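Local coordinates for glyoxylate-induced Protein (Pseudomonas aeruginosa, PDB 1SQ4) that is of unproven function but, as a double-barrel (bicupin) protein of the cupin superfamily, may have ureidoglycine aminohydrolase activity, at residues 119-124 with 154-159; 89-94 with 189-194; 101-106 with 124-129. All coordinates share one frame; numbering follows the deposited sequence.

Contact 1 (119-124 with 154-159)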
loop_
_atom_site.group_PDB
_atom_site.type_symbol
_atom_site.label_atom_id
_atom_site.label_comp_id
_atom_site.label_asym_id
_atom_site.label_seq_id
_atom_site.Cartn_x
_atom_site.Cartn_y
_atom_site.Cartn_z
ATOM N N PHE A 119 8.327 -39.482 -20.208
ATOM C CA PHE A 119 9.130 -39.337 -18.999
ATOM C C PHE A 119 10.503 -39.938 -19.246
ATOM O O PHE A 119 10.642 -41.113 -19.601
ATOM C CB PHE A 119 8.474 -40.032 -17.805
ATOM C CG PHE A 119 9.325 -40.015 -16.563
ATOM C CD1 PHE A 119 10.049 -41.141 -16.186
ATOM C CD2 PHE A 119 9.467 -38.848 -15.814
ATOM C CE1 PHE A 119 10.906 -41.101 -15.092
ATOM C CE2 PHE A 119 10.321 -38.799 -14.723
ATOM C CZ PHE A 119 11.042 -39.929 -14.362
ATOM N N ILE A 120 11.521 -39.119 -19.048
ATOM C CA ILE A 120 12.880 -39.541 -19.278
ATOM C C ILE A 120 13.575 -39.562 -17.945
ATOM O O ILE A 120 13.620 -38.555 -17.266
ATOM C CB ILE A 120 13.569 -38.547 -20.197
ATOM C CG1 ILE A 120 12.736 -38.375 -21.463
ATOM C CG2 ILE A 120 14.962 -39.000 -20.534
ATOM C CD1 ILE A 120 13.331 -37.381 -22.416
ATOM N N PRO A 121 14.074 -40.733 -17.525
ATOM C CA PRO A 121 14.779 -40.876 -16.243
ATOM C C PRO A 121 16.180 -40.273 -16.292
ATOM O O PRO A 121 16.788 -40.172 -17.356
ATOM C CB PRO A 121 14.781 -42.389 -16.011
ATOM C CG PRO A 121 14.745 -42.945 -17.396
ATOM C CD PRO A 121 13.739 -42.052 -18.082
ATOM N N PRO A 122 16.717 -39.881 -15.132
ATOM C CA PRO A 122 18.048 -39.275 -15.060
ATOM C C PRO A 122 19.154 -40.087 -15.707
ATOM O O PRO A 122 19.255 -41.290 -15.493
ATOM C CB PRO A 122 18.252 -39.076 -13.564
ATOM C CG PRO A 122 17.502 -40.214 -12.977
ATOM C CD PRO A 122 16.245 -40.278 -13.798
ATOM N N GLY A 123 19.971 -39.404 -16.508
ATOM C CA GLY A 123 21.070 -40.046 -17.198
ATOM C C GLY A 123 20.622 -40.910 -18.367
ATOM O O GLY A 123 21.443 -41.515 -19.047
ATOM N N ALA A 124 19.324 -40.969 -18.624
ATOM C CA ALA A 124 18.840 -41.795 -19.720
ATOM C C ALA A 124 19.197 -41.233 -21.090
ATOM O O ALA A 124 19.051 -40.036 -21.345
ATOM C CB ALA A 124 17.333 -41.986 -19.606
ATOM N N PRO A 154 13.291 -44.468 -11.581
ATOM C CA PRO A 154 12.021 -44.641 -12.279
ATOM C C PRO A 154 12.278 -45.038 -13.719
ATOM O O PRO A 154 13.265 -44.610 -14.323
ATOM C CB PRO A 154 11.370 -43.273 -12.146
ATOM C CG PRO A 154 12.539 -42.357 -12.136
ATOM C CD PRO A 154 13.524 -43.060 -11.240
ATOM N N GLU A 155 11.406 -45.879 -14.264
ATOM C CA GLU A 155 11.557 -46.332 -15.645
ATOM C C GLU A 155 10.802 -45.418 -16.588
ATOM O O GLU A 155 9.737 -44.911 -16.249
ATOM C CB GLU A 155 11.068 -47.777 -15.790
ATOM C CG GLU A 155 12.120 -48.817 -15.391
ATOM C CD GLU A 155 11.511 -50.160 -15.020
ATOM O OE1 GLU A 155 10.576 -50.185 -14.181
ATOM O OE2 GLU A 155 11.976 -51.196 -15.552
ATOM N N ALA A 156 11.380 -45.202 -17.763
ATOM C CA ALA A 156 10.788 -44.352 -18.782
ATOM C C ALA A 156 9.490 -44.935 -19.293
ATOM O O ALA A 156 9.142 -46.073 -18.998
ATOM C CB ALA A 156 11.743 -44.183 -19.937
ATOM N N PHE A 157 8.768 -44.130 -20.056
ATOM C CA PHE A 157 7.520 -44.553 -20.646
ATOM C C PHE A 157 6.975 -43.404 -21.476
ATOM O O PHE A 157 7.323 -42.243 -21.253
ATOM C CB PHE A 157 6.539 -45.003 -19.554
ATOM C CG PHE A 157 6.177 -43.937 -18.572
ATOM C CD1 PHE A 157 5.186 -43.017 -18.875
ATOM C CD2 PHE A 157 6.834 -43.840 -17.350
ATOM C CE1 PHE A 157 4.845 -42.021 -17.982
ATOM C CE2 PHE A 157 6.503 -42.842 -16.442
ATOM C CZ PHE A 157 5.508 -41.929 -16.764
ATOM N N VAL A 158 6.161 -43.747 -22.468
ATOM C CA VAL A 158 5.560 -42.775 -23.372
ATOM C C VAL A 158 4.080 -43.120 -23.501
ATOM O O VAL A 158 3.694 -44.295 -23.451
ATOM C CB VAL A 158 6.215 -42.832 -24.768
ATOM C CG1 VAL A 158 5.634 -41.751 -25.674
ATOM C CG2 VAL A 158 7.719 -42.669 -24.640
ATOM N N THR A 159 3.257 -42.089 -23.670
ATOM C CA THR A 159 1.824 -42.268 -23.776
ATOM C C THR A 159 1.204 -40.932 -24.173
ATOM O O THR A 159 1.929 -39.985 -24.476
ATOM C CB THR A 159 1.252 -42.751 -22.418
ATOM O OG1 THR A 159 -0.166 -42.943 -22.518
ATOM C CG2 THR A 159 1.561 -41.738 -21.325
#

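Contact 2 (89-94 with 189-194)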
loop_
_atom_site.group_PDB
_atom_site.type_symbol
_atom_site.label_atom_id
_atom_site.label_comp_id
_atom_site.label_asym_id
_atom_site.label_seq_id
_atom_site.Cartn_x
_atom_site.Cartn_y
_atom_site.Cartn_z
ATOM N N ASN A 89 22.207 -35.778 -14.107
ATOM C CA ASN A 89 21.242 -35.923 -13.021
ATOM C C ASN A 89 19.875 -35.357 -13.374
ATOM O O ASN A 89 18.920 -35.482 -12.607
ATOM C CB ASN A 89 21.742 -35.238 -11.755
ATOM C CG ASN A 89 23.001 -35.854 -11.228
ATOM O OD1 ASN A 89 24.095 -35.314 -11.409
ATOM N ND2 ASN A 89 22.865 -37.006 -10.579
ATOM N N ALA A 90 19.775 -34.744 -14.542
ATOM C CA ALA A 90 18.514 -34.167 -14.964
ATOM C C ALA A 90 17.489 -35.201 -15.429
ATOM O O ALA A 90 17.776 -36.057 -16.268
ATOM C CB ALA A 90 18.758 -33.153 -16.075
ATOM N N GLU A 91 16.292 -35.131 -14.861
ATOM C CA GLU A 91 15.213 -36.020 -15.269
ATOM C C GLU A 91 14.302 -35.091 -16.063
ATOM O O GLU A 91 14.400 -33.871 -15.923
ATOM C CB GLU A 91 14.491 -36.597 -14.050
ATOM C CG GLU A 91 13.820 -35.563 -13.176
ATOM C CD GLU A 91 13.184 -36.166 -11.931
ATOM O OE1 GLU A 91 13.685 -35.888 -10.822
ATOM O OE2 GLU A 91 12.179 -36.913 -12.057
ATOM N N ALA A 92 13.432 -35.642 -16.901
ATOM C CA ALA A 92 12.556 -34.792 -17.697
ATOM C C ALA A 92 11.174 -35.360 -18.014
ATOM O O ALA A 92 10.870 -36.530 -17.764
ATOM C CB ALA A 92 13.256 -34.415 -19.010
ATOM N N VAL A 93 10.345 -34.486 -18.566
ATOM C CA VAL A 93 9.011 -34.826 -19.003
ATOM C C VAL A 93 8.780 -34.003 -20.267
ATOM O O VAL A 93 8.891 -32.772 -20.253
ATOM C CB VAL A 93 7.944 -34.462 -17.958
ATOM C CG1 VAL A 93 6.563 -34.686 -18.541
ATOM C CG2 VAL A 93 8.126 -35.307 -16.711
ATOM N N LEU A 94 8.495 -34.689 -21.365
ATOM C CA LEU A 94 8.240 -34.029 -22.638
ATOM C C LEU A 94 6.749 -34.088 -22.900
ATOM O O LEU A 94 6.118 -35.142 -22.767
ATOM C CB LEU A 94 9.008 -34.729 -23.769
ATOM C CG LEU A 94 10.332 -34.147 -24.290
ATOM C CD1 LEU A 94 11.242 -33.736 -23.158
ATOM C CD2 LEU A 94 11.009 -35.180 -25.170
ATOM N N HIS A 189 9.385 -42.196 -8.252
ATOM C CA HIS A 189 9.265 -40.867 -8.825
ATOM C C HIS A 189 9.300 -39.818 -7.754
ATOM O O HIS A 189 8.615 -39.931 -6.733
ATOM C CB HIS A 189 7.967 -40.699 -9.591
ATOM C CG HIS A 189 8.044 -41.166 -10.998
ATOM N ND1 HIS A 189 7.677 -42.435 -11.379
ATOM C CD2 HIS A 189 8.503 -40.556 -12.115
ATOM C CE1 HIS A 189 7.907 -42.589 -12.668
ATOM N NE2 HIS A 189 8.412 -41.460 -13.139
ATOM N N ASP A 190 10.089 -38.780 -7.999
ATOM C CA ASP A 190 10.205 -37.695 -7.042
ATOM C C ASP A 190 9.553 -36.428 -7.581
ATOM O O ASP A 190 9.735 -35.338 -7.046
ATOM C CB ASP A 190 11.681 -37.468 -6.678
ATOM C CG ASP A 190 12.501 -36.880 -7.814
ATOM O OD1 ASP A 190 12.105 -36.999 -8.990
ATOM O OD2 ASP A 190 13.570 -36.305 -7.518
HETATM N N MSE A 191 8.772 -36.586 -8.638
HETATM C CA MSE A 191 8.088 -35.451 -9.232
HETATM C C MSE A 191 6.899 -35.920 -10.048
HETATM O O MSE A 191 6.922 -36.996 -10.649
HETATM C CB MSE A 191 9.019 -34.671 -10.156
HETATM C CG MSE A 191 9.270 -35.361 -11.482
HETATM SE SE MSE A 191 9.943 -34.118 -12.791
HETATM C CE MSE A 191 10.421 -35.363 -14.208
ATOM N N HIS A 192 5.861 -35.101 -10.070
ATOM C CA HIS A 192 4.682 -35.422 -10.837
ATOM C C HIS A 192 4.410 -34.252 -11.770
ATOM O O HIS A 192 4.600 -33.090 -11.408
ATOM C CB HIS A 192 3.472 -35.626 -9.920
ATOM C CG HIS A 192 3.541 -36.861 -9.068
ATOM N ND1 HIS A 192 2.801 -36.989 -7.907
ATOM C CD2 HIS A 192 4.199 -38.030 -9.223
ATOM C CE1 HIS A 192 3.004 -38.187 -7.393
ATOM N NE2 HIS A 192 3.846 -38.843 -8.168
ATOM N N VAL A 193 3.993 -34.573 -12.986
ATOM C CA VAL A 193 3.633 -33.576 -13.980
ATOM C C VAL A 193 2.277 -34.077 -14.462
ATOM O O VAL A 193 2.201 -35.011 -15.262
ATOM C CB VAL A 193 4.635 -33.557 -15.168
ATOM C CG1 VAL A 193 4.272 -32.454 -16.141
ATOM C CG2 VAL A 193 6.047 -33.344 -14.666
ATOM N N ASN A 194 1.204 -33.489 -13.941
ATOM C CA ASN A 194 -0.155 -33.894 -14.327
ATOM C C ASN A 194 -0.868 -32.741 -15.017
ATOM O O ASN A 194 -0.274 -31.701 -15.276
ATOM C CB ASN A 194 -0.987 -34.291 -13.103
ATOM C CG ASN A 194 -0.217 -35.148 -12.117
ATOM O OD1 ASN A 194 0.317 -36.209 -12.470
ATOM N ND2 ASN A 194 -0.168 -34.702 -10.863
#

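Contact 3 (101-106 with 124-129)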
loop_
_atom_site.group_PDB
_atom_site.type_symbol
_atom_site.label_atom_id
_atom_site.label_comp_id
_atom_site.label_asym_id
_atom_site.label_seq_id
_atom_site.Cartn_x
_atom_site.Cartn_y
_atom_site.Cartn_z
ATOM N N LEU A 101 6.496 -34.971 -32.769
ATOM C CA LEU A 101 7.881 -35.091 -32.352
ATOM C C LEU A 101 8.292 -36.550 -32.419
ATOM O O LEU A 101 7.490 -37.448 -32.168
ATOM C CB LEU A 101 8.055 -34.564 -30.921
ATOM C CG LEU A 101 9.465 -34.386 -30.336
ATOM C CD1 LEU A 101 10.271 -33.461 -31.221
ATOM C CD2 LEU A 101 9.378 -33.801 -28.934
ATOM N N SER A 102 9.548 -36.776 -32.778
ATOM C CA SER A 102 10.088 -38.124 -32.869
ATOM C C SER A 102 11.098 -38.285 -31.742
ATOM O O SER A 102 12.147 -37.640 -31.742
ATOM C CB SER A 102 10.762 -38.321 -34.226
ATOM O OG SER A 102 11.281 -39.626 -34.370
ATOM N N LEU A 103 10.766 -39.135 -30.773
ATOM C CA LEU A 103 11.634 -39.386 -29.622
ATOM C C LEU A 103 12.212 -40.792 -29.627
ATOM O O LEU A 103 11.490 -41.775 -29.776
ATOM C CB LEU A 103 10.862 -39.192 -28.309
ATOM C CG LEU A 103 11.573 -39.624 -27.016
ATOM C CD1 LEU A 103 12.746 -38.708 -26.767
ATOM C CD2 LEU A 103 10.621 -39.587 -25.846
ATOM N N THR A 104 13.522 -40.879 -29.456
ATOM C CA THR A 104 14.186 -42.168 -29.394
ATOM C C THR A 104 14.597 -42.296 -27.933
ATOM O O THR A 104 15.565 -41.678 -27.485
ATOM C CB THR A 104 15.416 -42.204 -30.313
ATOM O OG1 THR A 104 14.995 -42.016 -31.666
ATOM C CG2 THR A 104 16.128 -43.525 -30.202
ATOM N N LEU A 105 13.833 -43.081 -27.184
ATOM C CA LEU A 105 14.098 -43.255 -25.772
ATOM C C LEU A 105 14.279 -44.716 -25.425
ATOM O O LEU A 105 13.423 -45.546 -25.728
ATOM C CB LEU A 105 12.945 -42.665 -24.961
ATOM C CG LEU A 105 13.105 -42.668 -23.443
ATOM C CD1 LEU A 105 14.292 -41.816 -23.082
ATOM C CD2 LEU A 105 11.844 -42.144 -22.768
ATOM N N GLN A 106 15.401 -45.027 -24.785
ATOM C CA GLN A 106 15.677 -46.400 -24.390
ATOM C C GLN A 106 15.594 -47.329 -25.587
ATOM O O GLN A 106 14.857 -48.319 -25.570
ATOM C CB GLN A 106 14.669 -46.855 -23.327
ATOM C CG GLN A 106 15.314 -47.223 -22.002
ATOM C CD GLN A 106 15.998 -46.028 -21.346
ATOM O OE1 GLN A 106 16.783 -45.311 -21.980
ATOM N NE2 GLN A 106 15.716 -45.822 -20.062
ATOM N N ALA A 124 19.324 -40.969 -18.624
ATOM C CA ALA A 124 18.840 -41.795 -19.720
ATOM C C ALA A 124 19.197 -41.233 -21.090
ATOM O O ALA A 124 19.051 -40.036 -21.345
ATOM C CB ALA A 124 17.333 -41.986 -19.606
ATOM N N ASP A 125 19.669 -42.100 -21.979
ATOM C CA ASP A 125 20.020 -41.658 -23.321
ATOM C C ASP A 125 18.776 -41.563 -24.180
ATOM O O ASP A 125 17.909 -42.437 -24.149
ATOM C CB ASP A 125 21.002 -42.618 -23.987
ATOM C CG ASP A 125 22.308 -42.711 -23.249
ATOM O OD1 ASP A 125 22.853 -41.648 -22.855
ATOM O OD2 ASP A 125 22.801 -43.850 -23.074
ATOM N N TYR A 126 18.701 -40.496 -24.959
ATOM C CA TYR A 126 17.564 -40.297 -25.828
ATOM C C TYR A 126 17.889 -39.209 -26.813
ATOM O O TYR A 126 18.946 -38.589 -26.739
ATOM C CB TYR A 126 16.344 -39.874 -25.016
ATOM C CG TYR A 126 16.342 -38.429 -24.545
ATOM C CD1 TYR A 126 17.051 -38.037 -23.406
ATOM C CD2 TYR A 126 15.578 -37.465 -25.207
ATOM C CE1 TYR A 126 16.988 -36.720 -22.926
ATOM C CE2 TYR A 126 15.510 -36.149 -24.742
ATOM C CZ TYR A 126 16.214 -35.787 -23.598
ATOM O OH TYR A 126 16.116 -34.497 -23.128
ATOM N N LYS A 127 16.980 -38.979 -27.745
ATOM C CA LYS A 127 17.184 -37.911 -28.698
ATOM C C LYS A 127 15.874 -37.554 -29.346
ATOM O O LYS A 127 14.974 -38.382 -29.411
ATOM C CB LYS A 127 18.267 -38.282 -29.712
ATOM C CG LYS A 127 18.204 -39.679 -30.281
ATOM C CD LYS A 127 19.505 -39.994 -30.984
ATOM C CE LYS A 127 19.452 -41.351 -31.639
ATOM N NZ LYS A 127 20.665 -41.608 -32.477
ATOM N N VAL A 128 15.757 -36.302 -29.777
ATOM C CA VAL A 128 14.523 -35.811 -30.381
ATOM C C VAL A 128 14.728 -35.241 -31.771
ATOM O O VAL A 128 15.716 -34.563 -32.047
ATOM C CB VAL A 128 13.861 -34.702 -29.504
ATOM C CG1 VAL A 128 13.568 -35.229 -28.124
ATOM C CG2 VAL A 128 14.766 -33.500 -29.412
ATOM N N ARG A 129 13.781 -35.492 -32.653
ATOM C CA ARG A 129 13.930 -34.981 -33.992
ATOM C C ARG A 129 12.561 -34.687 -34.586
ATOM O O ARG A 129 11.567 -35.340 -34.242
ATOM C CB ARG A 129 14.704 -36.009 -34.835
ATOM C CG ARG A 129 14.986 -35.601 -36.270
ATOM C CD ARG A 129 15.898 -34.389 -36.360
ATOM N NE ARG A 129 17.233 -34.643 -35.822
ATOM C CZ ARG A 129 18.167 -33.708 -35.688
ATOM N NH1 ARG A 129 19.352 -34.019 -35.188
ATOM N NH2 ARG A 129 17.915 -32.456 -36.045
#

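Contact 1 (119-124 with 154-159)
CG of Phe119 stands anti to the backbone N (chi1 175°), whereas Phe157 takes a different rotamer, with CG set between N and the carbonyl carbon (chi1 61°). One face of the Phe157 ring covers the CB of Phe119. That CB lies 3.9 Å from the centroid of the Phe157 ring, over the face but offset toward the rim, which meets the geometry of a CH-pi contact. The two rings are nearly parallel yet slid apart, with centroids separated by 5.7 Å, and overlap little; this is no true stack. At the other end of Phe119, CE1 meets Pro154 CG at 3.6 Å, and the pyrrolidine touches the ring edge near its plane.

The backbone contributes a single bridge, a hydrogen-bonded antiparallel pair: Phe119 N donates to Phe157 O over 3.1 Å, almost straight at 174°. Toward Pro121 and Pro154 the two chains diverge. The Ala156 methyl fills the angle between them, its CB 3.3 Å from Phe119 O and 3.5 Å from Pro121 CD. Pro121 also begins a type II turn closed by Ala124 N bonding to Pro121 O, with Gly123 at positive phi.

Glu155 points away and forms a salt bridge with Arg188, while His189 meets the Phe119 ring edge-to-face. The Phe119-Phe157 bond, with the Thr159-Tyr117 backbone pairing further along, joins strand 157-160 to strand 116-120, and apolar contacts of rings, prolines and a methyl continue the contact where the chains diverge.

Contact 2 (89-94 with 189-194)
Asp190 meets Glu91 tip to tip, the two carboxylates nearly coplanar, with Asp190 OD1 2.7 Å from Glu91 OE1. The other oxygen, Asp190 OD2, is held by partners outside the pair, in a salt bridge to Lys143 and a hydrogen bond from the backbone N of Gln146; the nearby lysine would be expected to offset negative charge in this buried spot.

Next comes Met191, present as selenomethionine. Its CG sits between the backbone N and the carbonyl carbon (chi1 75°), and the chain is extended beyond CG; it and the side chains of Glu91 and Val93 slide past each other in opposite directions. The terminal CE does most of the touching: it lies 3.4 Å from Val93 CG2 and 3.2 Å from Glu91 OE2, and so forms a common neighbour for an apolar branch and a carboxylate oxygen.

His192 turns to the other side of its strand. Val193 then returns to the contact and reaches tip to tip toward Val93, with CG2 against CG2 at 3.5 Å. Both valines have CG1 anti to the backbone N, and their CG1 atoms also approach each other, at 4.0 Å.

The evidence places this contact between sheets rather than within one. Strands 90-94 and 191-194 run nearly parallel, at 13°, but their axes stay 8.9 Å apart, too far for backbone pairing, and side chains fill the gap. Strand 90-98 belongs to the six-stranded sheet, between strands 136-144 and 116-120, whose Phe119 also packs on Met191. Strand 191-198 lies in the eight-stranded sheet beside strand 258-265, from which Leu261 and Tyr263 press on Val193.

Contact 3 (101-106 with 124-129)
Tyr126 packs against Leu105 and Leu103 of the neighbouring strand, starting at its CB. That atom lies 3.2 Å from Thr104 O and 3.4 Å from Leu105 CD1. CG is set between the backbone N and the carbonyl carbon (chi1 76°), and the ring leads away from 101-106. Its CD2 meets Leu103 CD1 at 3.5 Å, obliquely, while Ala124 O lies in plane at the ring edge. Further out, CE2 reaches toward Ile120, and the side chain also packs on Trp140 and Pro84.

Beside these side chains the backbones form an antiparallel ladder. Thr104 and Lys127 are a hydrogen-bonded pair, with Thr104 N to Lys127 O at 2.9 Å and 172°, and the return bond from Lys127 N to Thr104 O longer and more bent, at 3.1 Å and 138°. Ser102 and Arg129 form a second hydrogen-bonded pair, at 2.9 Å for Ser102 N to Arg129 O and 2.8 Å for Arg129 N to Ser102 O. Leu103 with Val128 stands between them, and Leu105 with Tyr126 follows on the far side of Thr104-Lys127, both non-hydrogen-bonded pairs.

This register sorts the two faces. Leu103, Leu105, Tyr126 and Val128 turn to the buried one, where Leu103 CD1 also touches Val128 CG1. Ser102, Thr104, Lys127 and Arg129 occupy the other, more exposed face; there Thr104 CB rests on Lys127 CG at 3.8 Å, and the guanidinium of Arg129 is held by a salt bridge to Asp50 and a hydrogen bond to Asn78 O.

The small sheet, its apolar face laid against strands 116-120 and 136-144 of the larger sheet, forms one wall of the two-sheet jelly-roll barrel expected of a cupin domain.

How the contacts relate
Contact 2 is the fully buried member, joining two different sheets mainly through side chains; contacts 1 and 3 are partly buried and pair strands within a sheet. Contact 3 has the fuller backbone ladder, whereas contact 1 has one bridge at a sheet edge and relies on rings and prolines. Contacts 1 and 2 share the six-stranded sheet, in which strands 116-120 and 90-98 are neighbours, probably hydrogen-bonded from Ala92 N to Ile120 O. Contact 3 belongs to the smaller sheet facing it: Leu105 packs on Ala156 of contact 1, and Leu94 of contact 2 on Val128. Two acid groups meet across contact 2, whereas Lys127 and Arg129 lie on the more exposed face of contact 3.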